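Local coordinates for protein pectate lyase (Cellvibrio cellulosa, PDB 1GXM) that cleaves pectate (polygalacturonate) by anti-beta-elimination, as the catalytic module of a larger family 10 polysaccharide lyase, at residues 37-42 against 57-62; 85-90 against 155-160; 114-119 against 135-140; 140-145 against 223-228; 261-266 against 308-313. One frame throughout, in Å; residues are numbered along the deposited sequence. Where two conformers were deposited one is given.

Contact 1: residues 37-42 against 57-62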
# COMPACT_ATOMS: atom_id res chain seq x y z
N ALA A 37 22.20 5.63 -8.00
CA ALA A 37 22.30 4.87 -6.77
C ALA A 37 22.95 5.65 -5.65
O ALA A 37 22.53 5.56 -4.50
CB ALA A 37 23.06 3.55 -7.00
N ASP A 38 24.04 6.37 -5.95
CA ASP A 38 24.74 7.11 -4.90
C ASP A 38 23.89 8.28 -4.41
O ASP A 38 23.90 8.59 -3.22
CB ASP A 38 26.08 7.64 -5.40
CG ASP A 38 27.15 6.59 -5.43
OD1 ASP A 38 26.89 5.46 -4.98
OD2 ASP A 38 28.29 6.83 -5.87
N VAL A 39 23.18 8.92 -5.32
CA VAL A 39 22.27 9.99 -4.94
C VAL A 39 21.20 9.42 -4.01
O VAL A 39 21.01 9.92 -2.90
CB VAL A 39 21.61 10.67 -6.15
CG1 VAL A 39 20.54 11.68 -5.73
CG2 VAL A 39 22.67 11.37 -6.96
N VAL A 40 20.54 8.36 -4.42
CA VAL A 40 19.53 7.74 -3.57
C VAL A 40 20.10 7.38 -2.22
O VAL A 40 19.53 7.68 -1.18
CB VAL A 40 18.92 6.50 -4.25
CG1 VAL A 40 17.98 5.77 -3.31
CG2 VAL A 40 18.20 6.93 -5.49
N LEU A 41 21.25 6.73 -2.23
CA LEU A 41 21.89 6.30 -1.02
C LEU A 41 22.10 7.48 -0.06
O LEU A 41 21.93 7.38 1.16
CB LEU A 41 23.24 5.65 -1.36
CG LEU A 41 24.11 5.23 -0.19
CD1 LEU A 41 23.42 4.21 0.73
CD2 LEU A 41 25.39 4.65 -0.75
N SER A 42 22.50 8.60 -0.64
CA SER A 42 22.93 9.76 0.13
C SER A 42 21.80 10.47 0.86
O SER A 42 22.09 11.29 1.72
CB SER A 42 23.65 10.76 -0.77
OG SER A 42 22.75 11.42 -1.61
N ASN A 57 16.32 12.14 -9.66
CA ASN A 57 16.79 12.32 -11.03
C ASN A 57 17.38 13.69 -11.31
O ASN A 57 18.07 13.86 -12.32
CB ASN A 57 15.66 12.03 -12.01
CG ASN A 57 15.37 10.55 -12.12
OD1 ASN A 57 16.27 9.73 -11.98
ND2 ASN A 57 14.10 10.20 -12.33
N SER A 58 17.14 14.66 -10.43
CA SER A 58 17.69 16.00 -10.63
C SER A 58 18.72 16.44 -9.58
O SER A 58 19.67 17.15 -9.89
CB SER A 58 16.57 17.04 -10.75
OG SER A 58 15.67 16.99 -9.67
N VAL A 59 18.55 16.00 -8.34
CA VAL A 59 19.39 16.51 -7.26
C VAL A 59 20.74 15.82 -7.18
O VAL A 59 20.90 14.67 -7.59
CB VAL A 59 18.68 16.44 -5.86
CG1 VAL A 59 17.38 17.22 -5.87
CG2 VAL A 59 18.47 15.01 -5.40
N GLY A 60 21.70 16.54 -6.62
CA GLY A 60 22.98 16.01 -6.24
C GLY A 60 22.84 15.28 -4.92
O GLY A 60 21.76 15.18 -4.33
N ASN A 61 23.96 14.75 -4.45
CA ASN A 61 23.96 13.97 -3.23
C ASN A 61 23.48 14.79 -2.06
O ASN A 61 23.74 16.00 -1.97
CB ASN A 61 25.34 13.44 -2.90
CG ASN A 61 25.72 12.22 -3.69
OD1 ASN A 61 25.15 11.92 -4.75
ND2 ASN A 61 26.69 11.48 -3.16
N GLY A 62 22.82 14.11 -1.14
CA GLY A 62 22.36 14.69 0.10
C GLY A 62 23.37 14.51 1.20
O GLY A 62 24.53 14.13 0.99
O HOH W 1 29.00 9.49 -4.19

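Contact 2: residues 85-90 against 155-160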
# COMPACT_ATOMS: atom_id res chain seq x y z
N GLU A 85 18.77 -4.21 -5.57
CA GLU A 85 19.05 -4.61 -6.94
C GLU A 85 20.42 -4.11 -7.35
O GLU A 85 21.19 -4.82 -7.95
CB GLU A 85 17.98 -4.09 -7.89
CG GLU A 85 18.23 -4.40 -9.36
CD GLU A 85 18.11 -5.87 -9.71
OE1 GLU A 85 17.51 -6.63 -8.95
OE2 GLU A 85 18.61 -6.27 -10.79
N VAL A 86 20.75 -2.88 -7.00
CA VAL A 86 22.08 -2.34 -7.28
C VAL A 86 23.15 -3.17 -6.61
O VAL A 86 24.18 -3.46 -7.22
CB VAL A 86 22.19 -0.86 -6.85
CG1 VAL A 86 23.63 -0.38 -6.95
CG2 VAL A 86 21.30 -0.00 -7.69
N TYR A 87 22.93 -3.57 -5.36
CA TYR A 87 23.85 -4.44 -4.67
C TYR A 87 24.00 -5.78 -5.39
O TYR A 87 25.11 -6.30 -5.57
CB TYR A 87 23.45 -4.66 -3.21
CG TYR A 87 24.39 -5.60 -2.53
CD1 TYR A 87 25.75 -5.32 -2.48
CD2 TYR A 87 23.94 -6.78 -1.96
CE1 TYR A 87 26.65 -6.20 -1.88
CE2 TYR A 87 24.82 -7.66 -1.34
CZ TYR A 87 26.18 -7.37 -1.31
OH TYR A 87 27.06 -8.24 -0.69
N LYS A 88 22.87 -6.34 -5.81
CA LYS A 88 22.85 -7.61 -6.51
C LYS A 88 23.63 -7.50 -7.81
O LYS A 88 24.39 -8.41 -8.15
CB LYS A 88 21.41 -8.05 -6.77
CG LYS A 88 21.25 -9.39 -7.50
CD LYS A 88 19.77 -9.69 -7.70
CE LYS A 88 19.51 -10.91 -8.58
NZ LYS A 88 19.96 -12.17 -7.94
N SER A 89 23.48 -6.38 -8.52
CA SER A 89 24.15 -6.20 -9.82
C SER A 89 25.65 -5.93 -9.71
O SER A 89 26.44 -6.49 -10.47
CB SER A 89 23.55 -5.04 -10.62
OG SER A 89 22.15 -5.24 -10.51
N GLY A 90 26.02 -5.03 -8.81
CA GLY A 90 27.38 -4.50 -8.77
C GLY A 90 28.24 -4.92 -7.60
O GLY A 90 29.46 -4.72 -7.62
N ASP A 155 17.96 -12.16 -2.91
CA ASP A 155 18.58 -13.51 -2.99
C ASP A 155 20.10 -13.38 -3.11
O ASP A 155 20.75 -14.05 -3.92
CB ASP A 155 17.98 -14.35 -4.12
CG ASP A 155 18.17 -13.73 -5.48
OD1 ASP A 155 18.47 -12.51 -5.59
OD2 ASP A 155 18.02 -14.39 -6.53
N THR A 156 20.65 -12.51 -2.28
CA THR A 156 22.08 -12.27 -2.18
C THR A 156 22.45 -12.46 -0.72
O THR A 156 21.65 -12.88 0.10
CB THR A 156 22.44 -10.85 -2.63
OG1 THR A 156 21.83 -9.89 -1.76
CG2 THR A 156 21.85 -10.52 -3.99
N ASP A 157 23.67 -12.09 -0.37
CA ASP A 157 24.09 -12.18 1.02
C ASP A 157 23.69 -10.95 1.84
O ASP A 157 24.19 -10.76 2.96
CB ASP A 157 25.59 -12.45 1.10
CG ASP A 157 26.43 -11.31 0.57
OD1 ASP A 157 25.92 -10.19 0.37
OD2 ASP A 157 27.65 -11.43 0.35
N VAL A 158 22.79 -10.13 1.31
CA VAL A 158 22.28 -8.96 2.02
C VAL A 158 21.73 -9.34 3.38
O VAL A 158 21.95 -8.64 4.35
CB VAL A 158 21.26 -8.14 1.17
CG1 VAL A 158 20.02 -8.94 0.80
CG2 VAL A 158 20.87 -6.88 1.91
N PHE A 159 21.03 -10.47 3.45
CA PHE A 159 20.43 -10.92 4.68
C PHE A 159 20.86 -12.32 5.03
O PHE A 159 21.11 -13.13 4.14
CB PHE A 159 18.91 -10.88 4.54
CG PHE A 159 18.37 -9.49 4.34
CD1 PHE A 159 18.73 -8.46 5.19
CD2 PHE A 159 17.52 -9.22 3.30
CE1 PHE A 159 18.22 -7.18 5.01
CE2 PHE A 159 17.00 -7.93 3.11
CZ PHE A 159 17.37 -6.92 3.96
N SER A 160 20.87 -12.58 6.32
CA SER A 160 21.11 -13.90 6.87
C SER A 160 19.80 -14.60 7.19
O SER A 160 18.72 -14.01 7.13
CB SER A 160 21.89 -13.75 8.18
OG SER A 160 21.08 -13.17 9.18
O HOH W 2 17.80 -13.89 -8.98

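Contact 3: residues 114-119 against 135-140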
# COMPACT_ATOMS: atom_id res chain seq x y z
N GLY A 114 1.54 -5.30 14.66
CA GLY A 114 1.90 -5.50 13.27
C GLY A 114 1.69 -4.28 12.39
O GLY A 114 2.16 -4.26 11.28
N ALA A 115 0.97 -3.28 12.88
CA ALA A 115 0.73 -2.07 12.11
C ALA A 115 2.04 -1.40 11.73
O ALA A 115 2.98 -1.36 12.52
CB ALA A 115 -0.07 -1.12 12.93
N LEU A 116 2.08 -0.83 10.54
CA LEU A 116 3.17 0.04 10.11
C LEU A 116 2.66 1.46 9.98
O LEU A 116 1.68 1.71 9.27
CB LEU A 116 3.74 -0.39 8.76
CG LEU A 116 4.33 -1.81 8.75
CD1 LEU A 116 4.87 -2.13 7.39
CD2 LEU A 116 5.43 -1.92 9.73
N PRO A 117 3.32 2.41 10.63
CA PRO A 117 2.94 3.81 10.54
C PRO A 117 3.46 4.44 9.28
O PRO A 117 4.34 3.92 8.60
CB PRO A 117 3.65 4.41 11.75
CG PRO A 117 4.89 3.61 11.86
CD PRO A 117 4.49 2.21 11.51
N GLN A 118 2.91 5.59 8.94
CA GLN A 118 3.34 6.33 7.78
C GLN A 118 4.73 6.93 7.94
O GLN A 118 5.49 6.96 7.00
CB GLN A 118 2.33 7.41 7.47
CG GLN A 118 2.52 8.05 6.12
CD GLN A 118 1.55 9.20 5.87
OE1 GLN A 118 0.81 9.21 4.87
NE2 GLN A 118 1.57 10.16 6.74
N PHE A 119 5.00 7.48 9.11
CA PHE A 119 6.28 8.06 9.45
C PHE A 119 6.76 7.43 10.74
O PHE A 119 5.97 7.18 11.65
CB PHE A 119 6.17 9.56 9.70
CG PHE A 119 6.11 10.39 8.47
CD1 PHE A 119 4.93 10.51 7.77
CD2 PHE A 119 7.21 11.07 8.02
CE1 PHE A 119 4.86 11.27 6.65
CE2 PHE A 119 7.13 11.86 6.89
CZ PHE A 119 5.96 11.95 6.21
N ASN A 135 -0.47 2.51 -0.73
CA ASN A 135 0.06 1.15 -0.65
C ASN A 135 1.19 0.99 0.35
O ASN A 135 1.95 0.05 0.26
CB ASN A 135 0.50 0.68 -2.04
CG ASN A 135 -0.64 0.55 -2.98
OD1 ASN A 135 -1.70 0.02 -2.61
ND2 ASN A 135 -0.45 1.02 -4.20
N GLY A 136 1.26 1.87 1.34
CA GLY A 136 2.42 1.89 2.22
C GLY A 136 2.61 0.60 2.99
O GLY A 136 3.59 -0.11 2.84
N MET A 137 1.66 0.28 3.86
CA MET A 137 1.82 -0.89 4.68
C MET A 137 1.87 -2.16 3.84
O MET A 137 2.68 -3.04 4.09
CB MET A 137 0.73 -0.98 5.73
CG MET A 137 0.87 -2.17 6.63
SD MET A 137 -0.14 -2.01 8.11
CE MET A 137 0.04 -3.64 8.74
N ALA A 138 0.97 -2.29 2.87
CA ALA A 138 0.91 -3.51 2.10
C ALA A 138 2.20 -3.73 1.32
O ALA A 138 2.70 -4.84 1.25
CB ALA A 138 -0.27 -3.50 1.15
N TYR A 139 2.75 -2.68 0.73
CA TYR A 139 3.92 -2.87 -0.11
C TYR A 139 5.17 -2.97 0.75
O TYR A 139 6.09 -3.67 0.39
CB TYR A 139 4.04 -1.80 -1.19
CG TYR A 139 3.05 -1.95 -2.33
CD1 TYR A 139 2.01 -2.89 -2.31
CD2 TYR A 139 3.13 -1.09 -3.41
CE1 TYR A 139 1.09 -2.97 -3.37
CE2 TYR A 139 2.23 -1.17 -4.45
CZ TYR A 139 1.21 -2.12 -4.42
OH TYR A 139 0.32 -2.20 -5.46
N ALA A 140 5.18 -2.32 1.91
CA ALA A 140 6.28 -2.53 2.87
C ALA A 140 6.33 -3.98 3.32
O ALA A 140 7.39 -4.58 3.42
CB ALA A 140 6.13 -1.63 4.05

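Contact 4: residues 140-145 against 223-228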
# COMPACT_ATOMS: atom_id res chain seq x y z
N ALA A 140 5.18 -2.32 1.91
CA ALA A 140 6.28 -2.53 2.87
C ALA A 140 6.33 -3.98 3.32
O ALA A 140 7.39 -4.58 3.42
CB ALA A 140 6.13 -1.63 4.05
N LEU A 141 5.17 -4.55 3.62
CA LEU A 141 5.12 -5.95 4.01
C LEU A 141 5.54 -6.84 2.87
O LEU A 141 6.14 -7.88 3.09
CB LEU A 141 3.74 -6.35 4.52
CG LEU A 141 3.32 -5.67 5.81
CD1 LEU A 141 1.91 -6.02 6.14
CD2 LEU A 141 4.24 -6.08 6.95
N THR A 142 5.21 -6.46 1.65
CA THR A 142 5.61 -7.22 0.47
C THR A 142 7.13 -7.23 0.36
O THR A 142 7.73 -8.27 0.11
CB THR A 142 4.98 -6.62 -0.79
OG1 THR A 142 3.55 -6.73 -0.71
CG2 THR A 142 5.37 -7.41 -2.05
N VAL A 143 7.75 -6.08 0.56
CA VAL A 143 9.22 -6.01 0.53
C VAL A 143 9.79 -6.96 1.59
O VAL A 143 10.70 -7.75 1.31
CB VAL A 143 9.73 -4.59 0.76
CG1 VAL A 143 11.23 -4.60 0.91
CG2 VAL A 143 9.31 -3.68 -0.37
N LEU A 144 9.28 -6.85 2.80
CA LEU A 144 9.79 -7.69 3.89
C LEU A 144 9.56 -9.17 3.59
O LEU A 144 10.38 -10.00 3.91
CB LEU A 144 9.18 -7.30 5.23
CG LEU A 144 9.62 -5.92 5.73
CD1 LEU A 144 8.79 -5.57 6.94
CD2 LEU A 144 11.10 -5.89 6.04
N ASP A 145 8.43 -9.48 2.98
CA ASP A 145 8.13 -10.86 2.61
C ASP A 145 9.06 -11.36 1.52
O ASP A 145 9.51 -12.49 1.58
CB ASP A 145 6.70 -11.00 2.16
CG ASP A 145 6.36 -12.40 1.79
OD1 ASP A 145 6.22 -13.26 2.71
OD2 ASP A 145 6.21 -12.72 0.60
N LEU A 223 -5.12 -6.71 -0.53
CA LEU A 223 -5.45 -8.02 -1.07
C LEU A 223 -4.28 -8.64 -1.83
O LEU A 223 -3.99 -9.81 -1.70
CB LEU A 223 -6.68 -7.94 -1.95
CG LEU A 223 -7.95 -7.64 -1.17
CD1 LEU A 223 -9.09 -7.25 -2.11
CD2 LEU A 223 -8.39 -8.79 -0.29
N ALA A 224 -3.60 -7.83 -2.62
CA ALA A 224 -2.47 -8.31 -3.37
C ALA A 224 -1.40 -8.82 -2.41
O ALA A 224 -0.83 -9.90 -2.61
CB ALA A 224 -1.93 -7.21 -4.25
N PHE A 225 -1.11 -8.08 -1.35
CA PHE A 225 -0.17 -8.56 -0.35
C PHE A 225 -0.64 -9.88 0.27
O PHE A 225 0.14 -10.82 0.40
CB PHE A 225 0.06 -7.56 0.77
CG PHE A 225 0.73 -8.19 1.93
CD1 PHE A 225 2.04 -8.61 1.84
CD2 PHE A 225 0.00 -8.50 3.06
CE1 PHE A 225 2.62 -9.30 2.89
CE2 PHE A 225 0.57 -9.20 4.09
CZ PHE A 225 1.89 -9.58 4.01
N LEU A 226 -1.89 -9.95 0.67
CA LEU A 226 -2.39 -11.19 1.26
C LEU A 226 -2.25 -12.36 0.33
O LEU A 226 -1.98 -13.47 0.78
CB LEU A 226 -3.84 -11.06 1.71
CG LEU A 226 -4.06 -10.20 2.94
CD1 LEU A 226 -5.58 -10.11 3.15
CD2 LEU A 226 -3.38 -10.73 4.19
N MET A 227 -2.39 -12.11 -0.96
CA MET A 227 -2.28 -13.14 -1.96
C MET A 227 -0.84 -13.62 -2.18
O MET A 227 -0.64 -14.62 -2.85
CB MET A 227 -2.91 -12.66 -3.27
CG MET A 227 -4.41 -12.61 -3.15
SD MET A 227 -5.24 -11.82 -4.51
CE MET A 227 -5.54 -13.19 -5.61
N THR A 228 0.15 -12.93 -1.61
CA THR A 228 1.53 -13.42 -1.63
C THR A 228 1.78 -14.40 -0.48
O THR A 228 2.81 -15.07 -0.47
CB THR A 228 2.58 -12.29 -1.52
OG1 THR A 228 2.56 -11.74 -0.19
CG2 THR A 228 2.36 -11.12 -2.52
O HOH W 3 5.21 -15.27 0.66

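Contact 5: residues 261-266 against 308-313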
# COMPACT_ATOMS: atom_id res chain seq x y z
N SER A 261 -10.51 14.32 -16.24
CA SER A 261 -10.54 15.44 -17.20
C SER A 261 -11.87 16.20 -17.20
O SER A 261 -11.95 17.34 -17.67
CB SER A 261 -10.25 14.95 -18.63
OG SER A 261 -11.41 14.50 -19.31
N LEU A 262 -12.90 15.57 -16.66
CA LEU A 262 -14.24 16.11 -16.60
C LEU A 262 -14.56 16.58 -15.19
O LEU A 262 -15.68 16.93 -14.91
CB LEU A 262 -15.26 15.08 -17.07
CG LEU A 262 -14.95 14.52 -18.48
CD1 LEU A 262 -15.97 13.51 -18.91
CD2 LEU A 262 -14.84 15.64 -19.50
N ALA A 263 -13.55 16.62 -14.32
CA ALA A 263 -13.79 16.94 -12.92
C ALA A 263 -14.28 18.36 -12.63
O ALA A 263 -14.84 18.60 -11.57
CB ALA A 263 -12.56 16.63 -12.06
N ALA A 264 -14.08 19.29 -13.56
CA ALA A 264 -14.52 20.67 -13.35
C ALA A 264 -15.96 20.69 -12.88
O ALA A 264 -16.33 21.49 -12.03
CB ALA A 264 -14.40 21.50 -14.61
N THR A 265 -16.81 19.84 -13.46
CA THR A 265 -18.19 19.80 -13.02
C THR A 265 -18.55 18.46 -12.43
O THR A 265 -19.12 18.41 -11.36
CB THR A 265 -19.18 20.21 -14.13
OG1 THR A 265 -19.12 19.28 -15.20
CG2 THR A 265 -18.82 21.56 -14.78
N ASN A 266 -18.25 17.36 -13.13
CA ASN A 266 -18.54 16.04 -12.58
C ASN A 266 -17.74 14.99 -13.33
O ASN A 266 -18.01 14.71 -14.49
CB ASN A 266 -20.02 15.71 -12.67
CG ASN A 266 -20.38 14.46 -11.90
OD1 ASN A 266 -19.51 13.67 -11.56
ND2 ASN A 266 -21.66 14.26 -11.64
N ARG A 308 -11.22 20.65 -4.51
CA ARG A 308 -11.11 19.25 -4.09
C ARG A 308 -11.64 18.30 -5.16
O ARG A 308 -11.17 17.19 -5.25
CB ARG A 308 -11.81 18.99 -2.76
CG ARG A 308 -11.01 19.43 -1.53
CD ARG A 308 -9.77 18.63 -1.28
NE ARG A 308 -8.67 19.04 -2.15
CZ ARG A 308 -7.58 18.35 -2.36
NH1 ARG A 308 -7.40 17.17 -1.80
NH2 ARG A 308 -6.65 18.81 -3.18
N ARG A 309 -12.61 18.72 -5.96
CA ARG A 309 -13.13 17.82 -6.98
C ARG A 309 -12.12 17.63 -8.09
O ARG A 309 -11.99 16.55 -8.64
CB ARG A 309 -14.45 18.35 -7.53
CG ARG A 309 -15.11 17.37 -8.50
CD ARG A 309 -16.53 17.73 -8.91
NE ARG A 309 -16.58 19.11 -9.37
CZ ARG A 309 -17.07 20.13 -8.69
NH1 ARG A 309 -17.68 19.97 -7.53
NH2 ARG A 309 -16.97 21.34 -9.19
N THR A 310 -11.36 18.69 -8.39
CA THR A 310 -10.37 18.62 -9.46
C THR A 310 -9.00 18.15 -8.93
O THR A 310 -8.21 17.59 -9.68
CB THR A 310 -10.19 19.97 -10.16
OG1 THR A 310 -9.82 20.96 -9.19
CG2 THR A 310 -11.47 20.44 -10.77
N GLY A 311 -8.72 18.37 -7.65
CA GLY A 311 -7.40 18.15 -7.10
C GLY A 311 -7.16 16.80 -6.46
O GLY A 311 -6.06 16.49 -6.07
N TYR A 312 -8.21 16.01 -6.36
CA TYR A 312 -8.13 14.70 -5.72
C TYR A 312 -9.06 13.77 -6.47
O TYR A 312 -10.13 14.21 -6.91
CB TYR A 312 -8.60 14.85 -4.27
CG TYR A 312 -8.32 13.73 -3.31
CD1 TYR A 312 -7.07 13.56 -2.75
CD2 TYR A 312 -9.33 12.88 -2.89
CE1 TYR A 312 -6.85 12.57 -1.83
CE2 TYR A 312 -9.11 11.88 -1.99
CZ TYR A 312 -7.87 11.75 -1.43
OH TYR A 312 -7.62 10.75 -0.52
N SER A 313 -8.65 12.52 -6.66
CA SER A 313 -9.48 11.56 -7.37
C SER A 313 -10.43 10.89 -6.40
O SER A 313 -10.01 10.31 -5.40
CB SER A 313 -8.65 10.47 -8.02
OG SER A 313 -7.87 11.02 -9.03

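Contact 1: residues 37-42 against 57-62
S42 and G62 make the one direct hydrogen bond between helix 37-42 and the loop 57-62. The G62 amide gives its proton to S42 OG at 2.7 Å along a nearly straight line (165°). The same hydroxyl donates backwards to V39 O, at 2.6 Å from S42 OG, so one oxygen accepts from the loop and donates to its own helix. The first torsion (chi1 73°) sets OG between the backbone N and the carbonyl carbon, where both bonds can be made at once. The two bonds together restrict the rotation of the S42 hydroxyl.

The second kind of contact is van der Waals. V39 points one methyl, CG1, at V59, 3.9 Å from V59 CG2 and 3.5 Å from V59 O. Its other methyl, CG2, rests 3.4 Å from N61 OD1. N61 also lays CB beside the serine, with S42 OG 3.5 Å away.

A third link runs through water. A single molecule donates to D38 OD2 and accepts from N61 ND2, each at 3.2 Å, a long and presumably soft bridge between two side chains. The other oxygen, D38 OD1, forms a salt bridge with K94 and a hydrogen bond with Y95 OH.

The short helix therefore lies between the loop and two longer helices. A37 and V40 pack on helix 77-90, L41 leans on helix 93-109, and V39 and S42 take the loop. Y43 OH hydrogen-bonds G60 O, and just past the segment S42 and G64 share a backbone hydrogen bond.

Contact 2: residues 85-90 against 155-160
K88 NZ is gripped by the carboxylate of D155 and by a water that spans the two residues. The stronger bond of the salt bridge runs from K88 NZ to D155 OD1 at 2.8 Å, meeting that oxygen on its syn side but 29° out of the carboxylate plane; the one to D155 OD2 is weak. The water accepts from K88 NZ at 3.0 Å and donates to D155 OD2, closing a small ring of polar contacts. The lysine chain is extended as far as CE, and its last torsion (chi4 67°) then turns NZ aside to meet the acid.

The lysine stem packs on the threonine: K88 CG lies 3.7 Å from T156 CG2. The threonine's other branch faces Y87, with T156 OG1 3.8 Å from Y87 CE2 at the ring edge. T156 OG1 accepts from V158 N at 3.2 Å, an ST turn within the loop.

Y87 reaches the next acid. Y87 OH donates to D157 OD1 at 2.5 Å, a very short bond, with the oxygen in the plane of the ring and the carboxylate turned 23° from it. Neighbouring residues of one helix thus address two acids of one loop, a simple way to pin irregular chain to a helix end.

The loop joins helix 136-148 to helix 161-181, with S160 as N-cap of the latter, and is bound to the C-terminal part of helix 77-90. Helix 93-109 completes the setting: R96 and R100 hold the carbonyls of D157 and V158, and V99 packs on V158 and F159.

Contact 3: residues 114-119 against 135-140
L116 and M137 meet through both polar and apolar atoms. The polar element is unusual: the amide of L116 points at M137 SD, 3.5 Å from L116 N and with a fairly straight N-H (163°), a weak hydrogen bond to sulfur. In the methionine, CG stands anti to the backbone N (chi1 -179°), and the chain beyond it is extended, carrying SD and CE to the loop.

Van der Waals contacts flank that bond. The methyl M137 CE ends 3.4 Å from G114 O, whose hydrogen bond comes from Q110, and 3.8 Å from A115 CA. L116 and M137 cross at about a right angle, with L116 CB 4.0 Å from M137 CG. One turn further along the helix, A140 CB receives L116 CD1 at 3.6 Å. Every residue that touches here is buried, and G114 has backbone angles (phi 101°) that by themselves favour glycine.

T131 shares backbone hydrogen bonds with both L116 and M137, and Y177 of helix 161-181 covers A115 and M137. A connection leaving helix 93-109 thus beds on the first turn of helix 136-148, an interior arrangement consistent with the alpha-helical toroid expected of the six-hairpin clan.

Contact 4: residues 140-145 against 223-228
L141 lies over one face of the F225 ring, where helix 136-148 packs against helix 219-226 inside the predominantly helical part of this lyase, consistent with an alpha/alpha toroid of the six-hairpin clan. The contact is a CH-pi one: L141 CB stands 3.9 Å from the ring centroid, 23° off the normal and shifted toward the rim. L141 CD1 continues across the same ring, reaching 4.0 Å from F225 CE2.

T142, the next residue, meets the edge of that ring, so consecutive positions clasp the phenylalanine on face and rim. T142 OG1 comes 3.5 Å from F225 CD1, while its hydrogen bond goes back to A138 O in its own helix. Helix 161-181 closes further on F225 through T175 and I178.

One turn on, D145, its CG anti to the backbone N (chi1 -179°), runs past T228 in the opposite sense, with D145 OD2 3.9 Å from T228 OG1. Buried, the acid is nonetheless well provided for: R151 forms a salt bridge to OD2, and Q229 binds OD1. A water donates to D145 OD2 and to T228 O, 2.7 Å from each. Within the second segment, F225 O accepts twice from one residue, from T228 N at 2.9 Å and from T228 OG1 at 2.7 Å, the hydroxyl lying in the carbonyl plane.

Contact 5: residues 261-266 against 308-313
R309 spends two of its nitrogens on successive carbonyls of the loop 261-266. R309 NE donates to A263 O at 2.9 Å, the oxygen lying in the guanidinium plane and the donor nearly along the C=O axis (170°). R309 NH2 takes A264 O, also at 2.9 Å and with an N-H...O angle of 157°, but from well above the plane of that carbonyl. The remaining nitrogen, NH1, donates to I301 O outside the loop, so all three nitrogens of the guanidinium have backbone acceptors. A bend at chi3 (51°) sets NE beside A263 O.

T265 O takes another position, over one face of the guanidinium. T265 O is 3.3 Å from R309 NE, but the angle is too poor for a hydrogen bond; with the positive charge so near, the approach may still be electrostatically favourable.

Two methyls touch carbonyl oxygens: A263 CB meets R309 O at 3.5 Å, and T310 CG2 lies 3.9 Å from A263 O, while T310 OG1 is satisfied by L306 O. One arginine thus takes up two successive carbonyls of an irregular loop.

The loop joins strands 256-258 and 268-271, and R309, which also touches P267, ties it to helix 306-311 in the strand-rich part of the chain.

How the contacts relate
Contacts 3 and 4 form one continuous interior: they share A140 on helix 136-148, their centres are 11 Å apart, and L116 CD1 lies 4.0 Å from L141 CD2. Contacts 1 and 2 meet nearer the surface, where A37 CB packs 4.0 Å from V86 CG1. In sequence, contacts 2 and 4 interleave, and their nearest atoms come within about 7 Å, while contact 3 falls wholly between the two segments of contact 2. Contact 5 stands apart, its centre about 44 Å from that of contact 2 and across the chain's centre. The first four thus belong to the helix-rich part and the last to the strand-rich part; none includes bound substrate.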